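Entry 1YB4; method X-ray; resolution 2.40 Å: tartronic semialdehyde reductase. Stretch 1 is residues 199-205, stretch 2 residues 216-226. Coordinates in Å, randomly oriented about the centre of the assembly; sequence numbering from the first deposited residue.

Stretch 1 199-205: DPVRVRQ
Stretch 2 216-226: ILEVHGERMIN

The strongest polar link between the two stretches is the hydrogen bond from Arg-204 NH2 to Glu-218 O, 3.0 Å long with an N-H...O angle of 163°; the acceptor lies at the edge of the guanidinium, near its plane, where the N-H bonds point. A second bond, from Arg-204 NE to Leu-217 O, is weak: 3.4 Å and 127°, with the oxygen oblique to the group. Gly-221 N bonds to Ile-216 O at 2.9 Å instead of to Leu-217 O, and Glu-222 N stands 3.7 Å from Glu-218 O, so neither backbone acceptor has its usual i+4 helical bond.

The carboxylate of Glu-222 meets the same guanidinium differently. Its OE2 lies over one face, 4.0 Å from Arg-204 NH2, forming a long salt bridge that rests on charge alone, since no N-H points at the oxygen. Water 1 adds an indirect link, accepting from Arg-204 NH2 at 3.2 Å and donating to Glu-222 OE2 at 3.2 Å. Glu-222 reaches this position with chi1 t, chi2 p and chi3 -63°.

Arg-204 makes these contacts in an extended form, chi1 to chi3 all t (165°, 176°, 175°) and chi4 -64°. Its CA-to-CB bond points toward stretch 2, and its side chain fits as a knob among Leu-217, Gly-221, Glu-222 and Ile-225. An ideal CB on Gly-221 would point toward stretch 1 and lie 3.6 Å from Arg-204 NE, but it would clash with Leu-217 O at 2.0 Å. The aliphatic part packs too, with Arg-204 CG 4.1 Å from Leu-217 CD1 (chi1 t, chi2 p) and Arg-204 CD 3.8 Å from Ile-225 CD1.

Farther along, the CA-to-CB bond of Ile-225 (chi1 m, chi2 t) points toward stretch 1. Its CD1 lies 4.1 Å from Pro-200 CB (C-gamma endo pucker) and 3.8 Å from Val-201 N, while its CG2 lies 4.0 Å from Val-201 CG2 (chi1 t).

The frame is two nearly antiparallel helices, 200-205 and 216-225, with axes at 173° and 10.6 Å apart at closest approach. Register is set by Pro-200 CA to Ile-225 CA at 7.1 Å and Arg-204 CA to Leu-217 CA at 7.2 Å. Asp-199 (phi/psi -94/118, chi1 t) caps the first helix, its OD1 accepting from Val-201 N at 2.7 Å. Asn-226, at -82/9, is the first residue to leave helical phi/psi after the second helix. The contact buries 358 Å², and Arg-204 has the largest covered area, 137 Å².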

# COMPACT_ATOMS: atom_id res chain seq x y z
N ASP A 199 -14.43 -15.32 -17.85
CA ASP A 199 -14.56 -16.52 -17.05
C ASP A 199 -13.21 -16.84 -16.44
O ASP A 199 -12.24 -17.11 -17.16
CB ASP A 199 -15.00 -17.71 -17.92
CG ASP A 199 -15.23 -19.00 -17.12
OD1 ASP A 199 -14.56 -19.20 -16.08
OD2 ASP A 199 -16.08 -19.81 -17.54
N PRO A 200 -13.14 -16.82 -15.10
CA PRO A 200 -11.87 -17.12 -14.42
C PRO A 200 -11.21 -18.43 -14.87
O PRO A 200 -9.99 -18.50 -15.00
CB PRO A 200 -12.23 -17.10 -12.92
CG PRO A 200 -13.74 -17.09 -12.88
CD PRO A 200 -14.16 -16.36 -14.14
N VAL A 201 -12.01 -19.46 -15.13
CA VAL A 201 -11.45 -20.72 -15.57
C VAL A 201 -10.62 -20.49 -16.82
O VAL A 201 -9.50 -20.97 -16.94
CB VAL A 201 -12.53 -21.74 -15.89
CG1 VAL A 201 -11.89 -23.10 -16.14
CG2 VAL A 201 -13.55 -21.81 -14.75
N ARG A 202 -11.20 -19.72 -17.75
CA ARG A 202 -10.55 -19.36 -19.02
C ARG A 202 -9.22 -18.59 -18.90
O ARG A 202 -8.19 -19.02 -19.44
CB ARG A 202 -11.52 -18.52 -19.85
CG ARG A 202 -12.23 -19.28 -20.94
CD ARG A 202 -12.98 -20.45 -20.39
NE ARG A 202 -12.82 -21.60 -21.27
CZ ARG A 202 -13.27 -21.66 -22.52
NH1 ARG A 202 -13.92 -20.63 -23.05
NH2 ARG A 202 -13.05 -22.75 -23.24
N VAL A 203 -9.29 -17.45 -18.21
CA VAL A 203 -8.15 -16.57 -17.98
C VAL A 203 -7.05 -17.38 -17.34
O VAL A 203 -5.90 -17.33 -17.77
CB VAL A 203 -8.52 -15.39 -17.03
CG1 VAL A 203 -7.34 -14.42 -16.92
CG2 VAL A 203 -9.77 -14.68 -17.53
N ARG A 204 -7.40 -18.13 -16.30
CA ARG A 204 -6.44 -18.96 -15.61
C ARG A 204 -5.80 -19.91 -16.62
O ARG A 204 -4.57 -20.08 -16.65
CB ARG A 204 -7.14 -19.77 -14.51
CG ARG A 204 -6.31 -20.93 -13.97
CD ARG A 204 -7.03 -21.61 -12.83
NE ARG A 204 -6.35 -22.80 -12.34
CZ ARG A 204 -6.16 -23.90 -13.07
NH1 ARG A 204 -6.58 -23.96 -14.33
NH2 ARG A 204 -5.56 -24.97 -12.53
N GLN A 205 -6.65 -20.50 -17.46
CA GLN A 205 -6.18 -21.44 -18.46
C GLN A 205 -5.19 -20.79 -19.40
O GLN A 205 -4.17 -21.38 -19.76
CB GLN A 205 -7.36 -22.00 -19.26
CG GLN A 205 -6.99 -23.25 -20.02
CD GLN A 205 -6.43 -24.32 -19.09
OE1 GLN A 205 -7.08 -24.72 -18.12
NE2 GLN A 205 -5.21 -24.78 -19.38
N ILE A 216 1.26 -21.31 -7.77
CA ILE A 216 0.14 -20.74 -7.02
C ILE A 216 -1.12 -20.58 -7.88
O ILE A 216 -2.22 -20.91 -7.43
CB ILE A 216 0.50 -19.34 -6.45
CG1 ILE A 216 1.57 -19.49 -5.37
CG2 ILE A 216 -0.76 -18.64 -5.89
CD1 ILE A 216 1.12 -20.31 -4.21
N LEU A 217 -0.97 -20.05 -9.09
CA LEU A 217 -2.12 -19.90 -9.99
C LEU A 217 -2.67 -21.28 -10.33
O LEU A 217 -3.87 -21.47 -10.49
CB LEU A 217 -1.69 -19.20 -11.28
CG LEU A 217 -2.72 -19.15 -12.41
CD1 LEU A 217 -3.93 -18.32 -11.97
CD2 LEU A 217 -2.08 -18.57 -13.67
N GLU A 218 -1.78 -22.25 -10.45
CA GLU A 218 -2.19 -23.60 -10.78
C GLU A 218 -3.03 -24.24 -9.67
O GLU A 218 -4.17 -24.63 -9.90
CB GLU A 218 -0.98 -24.47 -11.05
CG GLU A 218 -1.33 -25.82 -11.63
CD GLU A 218 -0.16 -26.75 -11.64
OE1 GLU A 218 0.99 -26.24 -11.78
OE2 GLU A 218 -0.38 -27.97 -11.52
N VAL A 219 -2.44 -24.34 -8.48
CA VAL A 219 -3.13 -24.94 -7.35
C VAL A 219 -4.13 -23.99 -6.71
O VAL A 219 -5.34 -24.22 -6.79
CB VAL A 219 -2.14 -25.42 -6.28
CG1 VAL A 219 -2.91 -26.06 -5.11
CG2 VAL A 219 -1.15 -26.44 -6.89
N HIS A 220 -3.64 -22.94 -6.06
CA HIS A 220 -4.49 -21.96 -5.39
C HIS A 220 -5.49 -21.30 -6.31
O HIS A 220 -6.62 -20.98 -5.90
CB HIS A 220 -3.62 -20.90 -4.72
CG HIS A 220 -2.64 -21.47 -3.75
ND1 HIS A 220 -1.52 -22.17 -4.15
CD2 HIS A 220 -2.67 -21.54 -2.40
CE1 HIS A 220 -0.90 -22.64 -3.09
NE2 HIS A 220 -1.57 -22.27 -2.01
N GLY A 221 -5.10 -21.09 -7.56
CA GLY A 221 -6.03 -20.49 -8.51
C GLY A 221 -7.28 -21.33 -8.53
O GLY A 221 -8.40 -20.85 -8.37
N GLU A 222 -7.08 -22.63 -8.72
CA GLU A 222 -8.17 -23.60 -8.76
C GLU A 222 -9.01 -23.55 -7.47
O GLU A 222 -10.24 -23.51 -7.52
CB GLU A 222 -7.58 -25.00 -8.97
CG GLU A 222 -8.59 -26.09 -9.31
CD GLU A 222 -8.95 -26.13 -10.79
OE1 GLU A 222 -9.51 -25.12 -11.30
OE2 GLU A 222 -8.67 -27.16 -11.44
N ARG A 223 -8.33 -23.54 -6.33
CA ARG A 223 -9.01 -23.49 -5.05
C ARG A 223 -9.97 -22.31 -4.92
O ARG A 223 -10.99 -22.40 -4.24
CB ARG A 223 -7.99 -23.45 -3.90
CG ARG A 223 -7.24 -24.75 -3.67
CD ARG A 223 -6.14 -24.59 -2.61
NE ARG A 223 -5.31 -25.79 -2.49
CZ ARG A 223 -4.26 -25.91 -1.67
NH1 ARG A 223 -3.90 -24.91 -0.88
NH2 ARG A 223 -3.56 -27.04 -1.66
N MSE A 224 -9.64 -21.20 -5.60
CA MSE A 224 -10.46 -20.00 -5.54
C MSE A 224 -11.71 -20.11 -6.40
O MSE A 224 -12.78 -19.60 -6.03
CB MSE A 224 -9.65 -18.78 -5.99
CG MSE A 224 -8.50 -18.38 -5.05
SE MSE A 224 -7.37 -16.95 -5.79
CE MSE A 224 -5.66 -17.50 -5.04
N ILE A 225 -11.57 -20.75 -7.55
CA ILE A 225 -12.67 -20.92 -8.48
C ILE A 225 -13.72 -21.91 -7.98
O ILE A 225 -14.92 -21.62 -7.97
CB ILE A 225 -12.16 -21.41 -9.85
CG1 ILE A 225 -11.14 -20.40 -10.42
CG2 ILE A 225 -13.34 -21.58 -10.80
CD1 ILE A 225 -10.60 -20.73 -11.82
N ASN A 226 -13.27 -23.08 -7.54
CA ASN A 226 -14.20 -24.08 -7.05
C ASN A 226 -14.60 -23.84 -5.61
O ASN A 226 -15.26 -24.68 -5.00
CB ASN A 226 -13.58 -25.47 -7.22
CG ASN A 226 -13.09 -25.72 -8.63
OD1 ASN A 226 -13.72 -25.29 -9.61
ND2 ASN A 226 -11.98 -26.44 -8.76
O HOH W 1 -6.69 -27.67 -13.90